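Local coordinates for exodeoxyribonuclease III (Archaeoglobus fulgidus, PDB 2VOA), which acts as an AP endonuclease on abasic sites in DNA and probably uses bound magnesium or manganese ions, as in the ExoIII family, at residues His17-Trp22 / Ala46-Ile51; Tyr53-Ser58 / Ala67-Glu72; Val135-Phe140 / Leu180-Val185. The protein carries 1 engineered substitution. All blocks are in the same frame, centred on the assembly; numbering follows the deposited sequence. Where two conformers were deposited one is given.

Contact 1 (His17-Trp22 / Ala46-Ile51); sequences HIVIPW and ADFHRI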
loop_
_atom_site.group_PDB
_atom_site.type_symbol
_atom_site.label_atom_id
_atom_site.label_comp_id
_atom_site.label_asym_id
_atom_site.label_seq_id
_atom_site.Cartn_x
_atom_site.Cartn_y
_atom_site.Cartn_z
ATOM N N HIS A 17 6.255 0.089 9.718
ATOM C CA HIS A 17 5.131 0.501 10.555
ATOM C C HIS A 17 4.823 -0.543 11.636
ATOM O O HIS A 17 4.098 -0.233 12.591
ATOM C CB HIS A 17 3.885 0.759 9.705
ATOM C CG HIS A 17 3.310 -0.485 9.103
ATOM N ND1 HIS A 17 3.866 -1.107 8.003
ATOM C CD2 HIS A 17 2.248 -1.240 9.468
ATOM C CE1 HIS A 17 3.156 -2.183 7.705
ATOM N NE2 HIS A 17 2.165 -2.282 8.577
ATOM N N ILE A 18 5.344 -1.765 11.461
ATOM C CA ILE A 18 5.239 -2.829 12.456
ATOM C C ILE A 18 6.527 -2.890 13.272
ATOM O O ILE A 18 6.489 -2.842 14.491
ATOM C CB ILE A 18 5.025 -4.258 11.814
ATOM C CG1 ILE A 18 3.726 -4.320 10.998
ATOM C CG2 ILE A 18 5.029 -5.336 12.890
ATOM C CD1 ILE A 18 2.465 -4.057 11.807
ATOM N N VAL A 19 7.662 -3.005 12.582
ATOM C CA VAL A 19 8.937 -3.367 13.239
ATOM C C VAL A 19 9.372 -2.264 14.207
ATOM O O VAL A 19 9.746 -2.531 15.349
ATOM C CB VAL A 19 10.043 -3.626 12.196
ATOM C CG1 VAL A 19 11.427 -3.767 12.867
ATOM C CG2 VAL A 19 9.699 -4.858 11.360
ATOM N N ILE A 20 9.325 -1.021 13.746
ATOM C CA ILE A 20 9.813 0.088 14.572
ATOM C C ILE A 20 8.996 0.248 15.885
ATOM O O ILE A 20 9.584 0.231 16.972
ATOM C CB ILE A 20 9.981 1.398 13.743
ATOM C CG1 ILE A 20 10.976 1.181 12.577
ATOM C CG2 ILE A 20 10.405 2.602 14.640
ATOM C CD1 ILE A 20 12.375 0.643 13.001
ATOM N N PRO A 21 7.653 0.359 15.800
ATOM C CA PRO A 21 6.866 0.371 17.060
ATOM C C PRO A 21 7.058 -0.904 17.914
ATOM O O PRO A 21 7.045 -0.842 19.164
ATOM C CB PRO A 21 5.420 0.458 16.560
ATOM C CG PRO A 21 5.532 1.148 15.222
ATOM C CD PRO A 21 6.783 0.568 14.620
ATOM N N TRP A 22 7.239 -2.048 17.254
ATOM C CA TRP A 22 7.420 -3.293 17.990
ATOM C C TRP A 22 8.732 -3.228 18.802
ATOM O O TRP A 22 8.756 -3.628 19.964
ATOM C CB TRP A 22 7.365 -4.506 17.049
ATOM C CG TRP A 22 7.332 -5.814 17.789
ATOM C CD1 TRP A 22 6.218 -6.496 18.213
ATOM C CD2 TRP A 22 8.457 -6.572 18.218
ATOM N NE1 TRP A 22 6.590 -7.640 18.890
ATOM C CE2 TRP A 22 7.959 -7.726 18.885
ATOM C CE3 TRP A 22 9.844 -6.409 18.085
ATOM C CZ2 TRP A 22 8.812 -8.709 19.430
ATOM C CZ3 TRP A 22 10.695 -7.393 18.625
ATOM C CH2 TRP A 22 10.166 -8.514 19.304
ATOM N N ALA A 46 18.308 4.276 8.881
ATOM C CA ALA A 46 18.019 5.479 9.667
ATOM C C ALA A 46 16.825 5.259 10.593
ATOM O O ALA A 46 16.827 5.730 11.728
ATOM C CB ALA A 46 17.784 6.667 8.745
ATOM N N ASP A 47 15.834 4.496 10.120
ATOM C CA ASP A 47 14.620 4.221 10.897
ATOM C C ASP A 47 14.957 3.473 12.193
ATOM O O ASP A 47 14.274 3.636 13.206
ATOM C CB ASP A 47 13.619 3.397 10.075
ATOM C CG ASP A 47 13.085 4.144 8.884
ATOM O OD1 ASP A 47 11.899 4.540 8.928
ATOM O OD2 ASP A 47 13.843 4.351 7.907
ATOM N N PHE A 48 16.002 2.651 12.146
ATOM C CA PHE A 48 16.469 1.913 13.330
ATOM C C PHE A 48 17.315 2.800 14.231
ATOM O O PHE A 48 17.150 2.785 15.447
ATOM C CB PHE A 48 17.264 0.698 12.903
ATOM C CG PHE A 48 16.419 -0.377 12.299
ATOM C CD1 PHE A 48 16.114 -0.359 10.931
ATOM C CD2 PHE A 48 15.929 -1.404 13.094
ATOM C CE1 PHE A 48 15.322 -1.382 10.367
ATOM C CE2 PHE A 48 15.130 -2.417 12.549
ATOM C CZ PHE A 48 14.828 -2.402 11.178
ATOM N N HIS A 49 18.231 3.554 13.630
ATOM C CA HIS A 49 19.071 4.487 14.394
ATOM C C HIS A 49 18.219 5.443 15.229
ATOM O O HIS A 49 18.543 5.739 16.384
ATOM C CB HIS A 49 19.937 5.349 13.485
ATOM C CG HIS A 49 20.997 4.603 12.745
ATOM N ND1 HIS A 49 21.285 3.275 12.966
ATOM C CD2 HIS A 49 21.877 5.031 11.808
ATOM C CE1 HIS A 49 22.266 2.904 12.161
ATOM N NE2 HIS A 49 22.645 3.952 11.451
ATOM N N ARG A 50 17.140 5.941 14.630
ATOM C CA ARG A 50 16.308 6.959 15.284
ATOM C C ARG A 50 15.613 6.461 16.570
ATOM O O ARG A 50 15.222 7.251 17.424
ATOM C CB ARG A 50 15.333 7.597 14.282
ATOM C CG ARG A 50 16.067 8.358 13.155
ATOM C CD ARG A 50 15.090 8.899 12.107
ATOM N NE ARG A 50 13.965 7.995 11.854
ATOM C CZ ARG A 50 13.260 7.957 10.726
ATOM N NH1 ARG A 50 13.561 8.766 9.714
ATOM N NH2 ARG A 50 12.248 7.110 10.613
ATOM N N ILE A 51 15.484 5.144 16.713
ATOM C CA ILE A 51 14.955 4.562 17.946
ATOM C C ILE A 51 16.052 3.848 18.758
ATOM O O ILE A 51 15.752 3.072 19.670
ATOM C CB ILE A 51 13.715 3.649 17.686
ATOM C CG1 ILE A 51 14.054 2.473 16.752
ATOM C CG2 ILE A 51 12.567 4.481 17.115
ATOM C CD1 ILE A 51 13.207 1.259 17.005
#
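Ile20 reaches from helix 16-26 across to Phe48 on the short helix 45-49, and its CD1 methyl settles squarely over one face of the phenyl ring. CD1 lies 4.0 Å from the ring centroid and 8° off the ring normal, a CH-pi contact almost directly above the ring centre. In Ile20, chi1 -59° sets CG1 beside the backbone N, and chi2 -55° then carries CD1 to Phe48 and to within 3.6 Å of Asp47 O. The second branch works separately: Ile20 CG2 meets CG2 of Ile51, in the loop that follows helix 45-49, at 3.8 Å. Ile51 CD1 lies beside the same methyl and 3.8 Å from Ile20 O. These approaches of Ile20 to Phe48, Asp47 O and Ile51 are the tightly packed part of the contact. On the buried flank Val19 CG1 rests against Phe48, 4.0 Å from CE2, approaching the ring obliquely. The opposite character appears toward solvent, where Asp47 OD1 pairs with the exposed Arg50 of its own segment in a salt bridge, 3.1 Å from Arg50 NH2. No hydrogen bond crosses between the segments; the contact is made by apolar packing and the CH-pi contact. Val19 continues inward onto Phe7 of strand 2-8 and Leu31 of strand 30-34, while Phe48 packs on Met33 of strand 30-34 and Leu23 farther along helix 16-26, so the two helices lie together against one sheet of the fold.

Contact 2 (Tyr53-Ser58 / Ala67-Glu72); sequences YHVVFS and AIASLE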
loop_
_atom_site.group_PDB
_atom_site.type_symbol
_atom_site.label_atom_id
_atom_site.label_comp_id
_atom_site.label_asym_id
_atom_site.label_seq_id
_atom_site.Cartn_x
_atom_site.Cartn_y
_atom_site.Cartn_z
ATOM N N TYR A 53 18.649 1.784 17.748
ATOM C CA TYR A 53 19.136 0.461 17.324
ATOM C C TYR A 53 20.218 0.535 16.251
ATOM O O TYR A 53 20.068 1.235 15.247
ATOM C CB TYR A 53 17.976 -0.430 16.843
ATOM C CG TYR A 53 17.253 -1.086 17.995
ATOM C CD1 TYR A 53 16.275 -0.395 18.724
ATOM C CD2 TYR A 53 17.580 -2.392 18.378
ATOM C CE1 TYR A 53 15.621 -0.994 19.810
ATOM C CE2 TYR A 53 16.917 -3.009 19.471
ATOM C CZ TYR A 53 15.952 -2.302 20.168
ATOM O OH TYR A 53 15.322 -2.923 21.232
ATOM N N HIS A 54 21.303 -0.201 16.471
ATOM C CA HIS A 54 22.224 -0.540 15.399
ATOM C C HIS A 54 21.522 -1.539 14.513
ATOM O O HIS A 54 20.660 -2.294 14.982
ATOM C CB HIS A 54 23.495 -1.182 15.956
ATOM C CG HIS A 54 24.309 -0.258 16.801
ATOM N ND1 HIS A 54 24.177 -0.185 18.173
ATOM C CD2 HIS A 54 25.259 0.639 16.466
ATOM C CE1 HIS A 54 25.012 0.724 18.646
ATOM N NE2 HIS A 54 25.683 1.237 17.631
ATOM N N VAL A 55 21.894 -1.548 13.237
ATOM C CA VAL A 55 21.377 -2.570 12.339
ATOM C C VAL A 55 22.448 -2.921 11.310
ATOM O O VAL A 55 23.074 -2.029 10.694
ATOM C CB VAL A 55 20.002 -2.160 11.704
ATOM C CG1 VAL A 55 20.132 -0.949 10.763
ATOM C CG2 VAL A 55 19.326 -3.340 11.022
ATOM N N VAL A 56 22.695 -4.220 11.187
ATOM C CA VAL A 56 23.544 -4.758 10.108
ATOM C C VAL A 56 22.704 -5.590 9.127
ATOM O O VAL A 56 21.674 -6.157 9.509
ATOM C CB VAL A 56 24.774 -5.531 10.667
ATOM C CG1 VAL A 56 25.692 -4.571 11.455
ATOM C CG2 VAL A 56 24.375 -6.674 11.563
ATOM N N PHE A 57 23.116 -5.622 7.858
ATOM C CA PHE A 57 22.222 -6.173 6.839
ATOM C C PHE A 57 22.933 -6.717 5.628
ATOM O O PHE A 57 24.001 -6.232 5.242
ATOM C CB PHE A 57 21.185 -5.123 6.427
ATOM C CG PHE A 57 21.767 -3.740 6.250
ATOM C CD1 PHE A 57 22.306 -3.347 5.016
ATOM C CD2 PHE A 57 21.813 -2.844 7.329
ATOM C CE1 PHE A 57 22.851 -2.071 4.854
ATOM C CE2 PHE A 57 22.367 -1.559 7.166
ATOM C CZ PHE A 57 22.880 -1.183 5.925
ATOM N N SER A 58 22.315 -7.731 5.020
ATOM C CA SER A 58 22.873 -8.370 3.836
ATOM C C SER A 58 21.710 -8.808 2.975
ATOM O O SER A 58 20.934 -9.673 3.372
ATOM C CB SER A 58 23.710 -9.602 4.214
ATOM O OG SER A 58 24.406 -10.101 3.072
ATOM N N ALA A 67 18.882 -9.359 8.279
ATOM C CA ALA A 67 19.425 -8.204 9.014
ATOM C C ALA A 67 19.386 -8.559 10.493
ATOM O O ALA A 67 18.637 -9.476 10.895
ATOM C CB ALA A 67 18.585 -6.958 8.724
ATOM N N ILE A 68 20.221 -7.880 11.295
ATOM C CA ILE A 68 20.115 -7.996 12.756
ATOM C C ILE A 68 20.148 -6.572 13.323
ATOM O O ILE A 68 21.063 -5.794 13.008
ATOM C CB ILE A 68 21.274 -8.804 13.386
ATOM C CG1 ILE A 68 21.474 -10.147 12.677
ATOM C CG2 ILE A 68 21.057 -8.958 14.941
ATOM C CD1 ILE A 68 22.854 -10.781 13.009
ATOM N N ALA A 69 19.117 -6.240 14.099
ATOM C CA ALA A 69 19.074 -4.981 14.874
ATOM C C ALA A 69 19.466 -5.260 16.332
ATOM O O ALA A 69 19.125 -6.323 16.895
ATOM C CB ALA A 69 17.685 -4.357 14.785
ATOM N N SER A 70 20.202 -4.335 16.939
ATOM C CA SER A 70 20.658 -4.542 18.308
ATOM C C SER A 70 20.950 -3.258 19.055
ATOM O O SER A 70 21.231 -2.207 18.446
ATOM C CB SER A 70 21.885 -5.470 18.330
ATOM O OG SER A 70 22.979 -4.924 17.595
ATOM N N LEU A 71 20.862 -3.332 20.380
ATOM C CA LEU A 71 21.182 -2.183 21.218
ATOM C C LEU A 71 22.699 -1.948 21.246
ATOM O O LEU A 71 23.168 -0.805 21.221
ATOM C CB LEU A 71 20.623 -2.389 22.637
ATOM C CG LEU A 71 19.086 -2.440 22.708
ATOM C CD1 LEU A 71 18.633 -2.843 24.112
ATOM C CD2 LEU A 71 18.442 -1.113 22.281
ATOM N N GLU A 72 23.458 -3.037 21.290
ATOM C CA GLU A 72 24.922 -2.949 21.299
ATOM C C GLU A 72 25.472 -3.041 19.872
ATOM O O GLU A 72 24.877 -3.700 19.005
ATOM C CB GLU A 72 25.523 -4.043 22.189
ATOM C CG GLU A 72 25.212 -3.876 23.694
ATOM C CD GLU A 72 25.590 -2.482 24.207
ATOM O OE1 GLU A 72 26.691 -1.997 23.865
ATOM O OE2 GLU A 72 24.786 -1.859 24.947
#
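The beta hairpin of strands 54-60 and 63-70 forms one margin of a six-stranded mixed sheet, and residues 53-58 and 67-72 are the part of it farther from the turn. The strands run antiparallel at 168°. His54 with Ser70 and Val56 with Ile68 are the hydrogen-bonded pairs, each joined by two backbone bonds; Val56 N to Ile68 O, at 2.9 Å and 164°, is the straightest of the four. Val55 with Ala69 and Phe57 with Ala67 are the non-hydrogen-bonded pairs, their CA atoms close together, and Ala69 CA sends a CA-H...O contact to His54 O at 3.1 Å. Val56 and Ile68 lie side by side on the face turned to Ile92 of strand 91-96, with Val56 CG2 4.2 Å from Ile68 CB. Past the strand ends, Leu71 CD2 sits over one face of the Tyr53 ring, 3.7 Å from its centroid and shifted toward the rim, nearest CZ at 3.5 Å. Ser70 N lies at the edge of that ring, in its plane, and Tyr53 OH is hydrogen-bonded to Pro28 O. His54, on the sheet face shared with Ser70, gives a weak bond from ND1 to Leu71 O, 3.3 Å long. Ser70 OG, set between its own N and carbonyl carbon (chi1 60°), donates to Glu72 O at 2.7 Å. Four backbone bonds thus carry the strand pairing, helped by apolar side-chain contacts; beyond Ser70 the Tyr53-Leu71 packing, the Ser70 OG bond and the weak His54 bond take over.

Contact 3 (Val135-Phe140 / Leu180-Val185); sequences VDFRSF and LELGFV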
loop_
_atom_site.group_PDB
_atom_site.type_symbol
_atom_site.label_atom_id
_atom_site.label_comp_id
_atom_site.label_asym_id
_atom_site.label_seq_id
_atom_site.Cartn_x
_atom_site.Cartn_y
_atom_site.Cartn_z
ATOM N N VAL A 135 30.978 -22.947 15.565
ATOM C CA VAL A 135 30.277 -22.672 16.836
ATOM C C VAL A 135 30.964 -23.297 18.060
ATOM O O VAL A 135 31.298 -24.491 18.067
ATOM C CB VAL A 135 28.798 -23.107 16.792
ATOM C CG1 VAL A 135 28.163 -22.995 18.193
ATOM C CG2 VAL A 135 28.022 -22.252 15.805
ATOM N N ASP A 136 31.153 -22.487 19.097
ATOM C CA ASP A 136 31.708 -22.995 20.348
ATOM C C ASP A 136 30.515 -23.325 21.231
ATOM O O ASP A 136 29.815 -22.420 21.685
ATOM C CB ASP A 136 32.623 -21.947 20.996
ATOM C CG ASP A 136 33.159 -22.390 22.345
ATOM O OD1 ASP A 136 32.833 -23.508 22.797
ATOM O OD2 ASP A 136 33.955 -21.626 22.940
ATOM N N PHE A 137 30.284 -24.619 21.463
ATOM C CA PHE A 137 29.087 -25.044 22.197
ATOM C C PHE A 137 29.199 -24.877 23.716
ATOM O O PHE A 137 28.217 -25.055 24.425
ATOM C CB PHE A 137 28.663 -26.463 21.791
ATOM C CG PHE A 137 28.020 -26.512 20.438
ATOM C CD1 PHE A 137 28.793 -26.612 19.283
ATOM C CD2 PHE A 137 26.637 -26.392 20.320
ATOM C CE1 PHE A 137 28.185 -26.625 18.029
ATOM C CE2 PHE A 137 26.034 -26.387 19.086
ATOM C CZ PHE A 137 26.799 -26.508 17.935
ATOM N N ARG A 138 30.391 -24.526 24.187
ATOM C CA ARG A 138 30.613 -24.124 25.580
ATOM C C ARG A 138 30.516 -22.606 25.773
ATOM O O ARG A 138 30.741 -22.103 26.894
ATOM C CB ARG A 138 31.983 -24.612 26.080
ATOM C CG ARG A 138 32.206 -26.099 25.924
ATOM C CD ARG A 138 33.124 -26.623 27.023
ATOM N NE ARG A 138 32.343 -27.163 28.141
ATOM C CZ ARG A 138 32.719 -27.167 29.419
ATOM N NH1 ARG A 138 33.883 -26.641 29.802
ATOM N NH2 ARG A 138 31.908 -27.696 30.330
ATOM N N SER A 139 30.246 -21.884 24.685
ATOM C CA SER A 139 30.001 -20.432 24.736
ATOM C C SER A 139 28.520 -20.143 24.535
ATOM O O SER A 139 27.749 -21.036 24.175
ATOM C CB SER A 139 30.787 -19.692 23.636
ATOM O OG SER A 139 30.174 -19.808 22.339
ATOM N N PHE A 140 28.134 -18.888 24.754
ATOM C CA PHE A 140 26.796 -18.426 24.396
ATOM C C PHE A 140 26.699 -18.110 22.907
ATOM O O PHE A 140 27.345 -17.180 22.412
ATOM C CB PHE A 140 26.425 -17.147 25.148
ATOM C CG PHE A 140 26.242 -17.308 26.633
ATOM C CD1 PHE A 140 26.088 -16.157 27.420
ATOM C CD2 PHE A 140 26.191 -18.557 27.249
ATOM C CE1 PHE A 140 25.900 -16.249 28.815
ATOM C CE2 PHE A 140 26.011 -18.668 28.656
ATOM C CZ PHE A 140 25.873 -17.502 29.437
ATOM N N LEU A 180 20.513 -29.680 14.853
ATOM C CA LEU A 180 20.151 -29.572 16.281
ATOM C C LEU A 180 21.004 -30.493 17.162
ATOM O O LEU A 180 21.359 -30.145 18.290
ATOM C CB LEU A 180 18.669 -29.920 16.490
ATOM C CG LEU A 180 17.634 -28.981 15.857
ATOM C CD1 LEU A 180 16.239 -29.245 16.462
ATOM C CD2 LEU A 180 18.014 -27.544 15.999
ATOM N N GLU A 181 21.315 -31.679 16.636
ATOM C CA GLU A 181 22.061 -32.693 17.382
ATOM C C GLU A 181 23.487 -32.251 17.733
ATOM O O GLU A 181 24.156 -32.885 18.562
ATOM C CB GLU A 181 22.106 -34.005 16.597
ATOM C CG GLU A 181 20.834 -34.823 16.659
ATOM C CD GLU A 181 20.890 -36.052 15.731
ATOM O OE1 GLU A 181 21.965 -36.347 15.146
ATOM O OE2 GLU A 181 19.844 -36.723 15.578
ATOM N N LEU A 182 23.961 -31.192 17.083
ATOM C CA LEU A 182 25.268 -30.607 17.406
ATOM C C LEU A 182 25.280 -30.030 18.826
ATOM O O LEU A 182 26.354 -29.875 19.444
ATOM C CB LEU A 182 25.638 -29.509 16.409
ATOM C CG LEU A 182 26.060 -29.932 15.002
ATOM C CD1 LEU A 182 26.291 -28.681 14.158
ATOM C CD2 LEU A 182 27.319 -30.783 15.032
ATOM N N GLY A 183 24.090 -29.704 19.317
ATOM C CA GLY A 183 23.927 -29.209 20.684
ATOM C C GLY A 183 23.163 -27.913 20.726
ATOM O O GLY A 183 23.401 -27.059 21.603
ATOM N N PHE A 184 22.262 -27.718 19.769
ATOM C CA PHE A 184 21.362 -26.585 19.836
ATOM C C PHE A 184 20.085 -26.980 20.547
ATOM O O PHE A 184 19.567 -28.099 20.354
ATOM C CB PHE A 184 21.050 -26.056 18.453
ATOM C CG PHE A 184 22.184 -25.314 17.825
ATOM C CD1 PHE A 184 22.922 -25.909 16.794
ATOM C CD2 PHE A 184 22.518 -24.025 18.255
ATOM C CE1 PHE A 184 23.972 -25.216 16.197
ATOM C CE2 PHE A 184 23.572 -23.319 17.663
ATOM C CZ PHE A 184 24.288 -23.914 16.631
ATOM N N VAL A 185 19.596 -26.079 21.395
ATOM C CA VAL A 185 18.320 -26.299 22.081
ATOM C C VAL A 185 17.221 -25.402 21.468
ATOM O O VAL A 185 17.384 -24.183 21.389
ATOM C CB VAL A 185 18.453 -25.999 23.578
ATOM C CG1 VAL A 185 17.138 -26.258 24.266
ATOM C CG2 VAL A 185 19.561 -26.902 24.186
#
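The Phe137 ring is covered on both faces: Leu182 O stands 3.5 Å above the centre of one, and Val135 CG1 packs on the opposite face, toward the rim. Its edge points into the face of Phe184, an edge-to-face pair with centroids 5.0 Å apart and planes at 69°. Phe137 CE2 lies over the centre of the Phe184 ring, and Phe137 CZ is 3.6 Å from Phe184 CE1; Val135 CG2 touches the edge of Phe184, tip to tip. Leu182 CB also abuts Phe137 CZ. Gly183 O comes to the ring edge, 3.5 Å from Phe137 CD2, and is buried with no hydrogen-bond partner in the model. Gly183 takes positive phi (127°) just after a helix, and having no side chain lets its backbone adopt this shape beside the Phe137 ring. Phe137 projects from a type I turn that Ser139 N and Ser139 OG close on Asp136 O, while Asp136 OD1 takes Arg138 N in an Asx turn. The two loops are thereby joined at the C-terminal ends of helices 115-134 and 170-180, with Phe184 continuing onto Leu131 of helix 115-134 and Leu221 of strand 218-222, and Phe137 onto Pro224 of helix 224-227.

How the contacts relate
Contacts 1 and 2 are neighbours, their centres 11 Å apart, and Phe48 of contact 1 serves both: Phe48 CD2 packs 3.8 Å from Ala69 CB of the hairpin, and Phe48 O probably accepts a hydrogen bond from Tyr53 N. Helix 45-49 is followed, after a short loop, by strand 54-60. Contact 3 stands apart, about 12 Å from contact 2 and 17 Å from contact 1 between nearest atoms, and joins loops beside the other sheet. All are partly buried, contact 2 most, with six of eleven touching residues buried against two of five in each other. Contact 2 depends on strand backbone bonds; contacts 1 and 3 have no hydrogen bond across them: aliphatic branches meet a ring in one, two rings meet in the other.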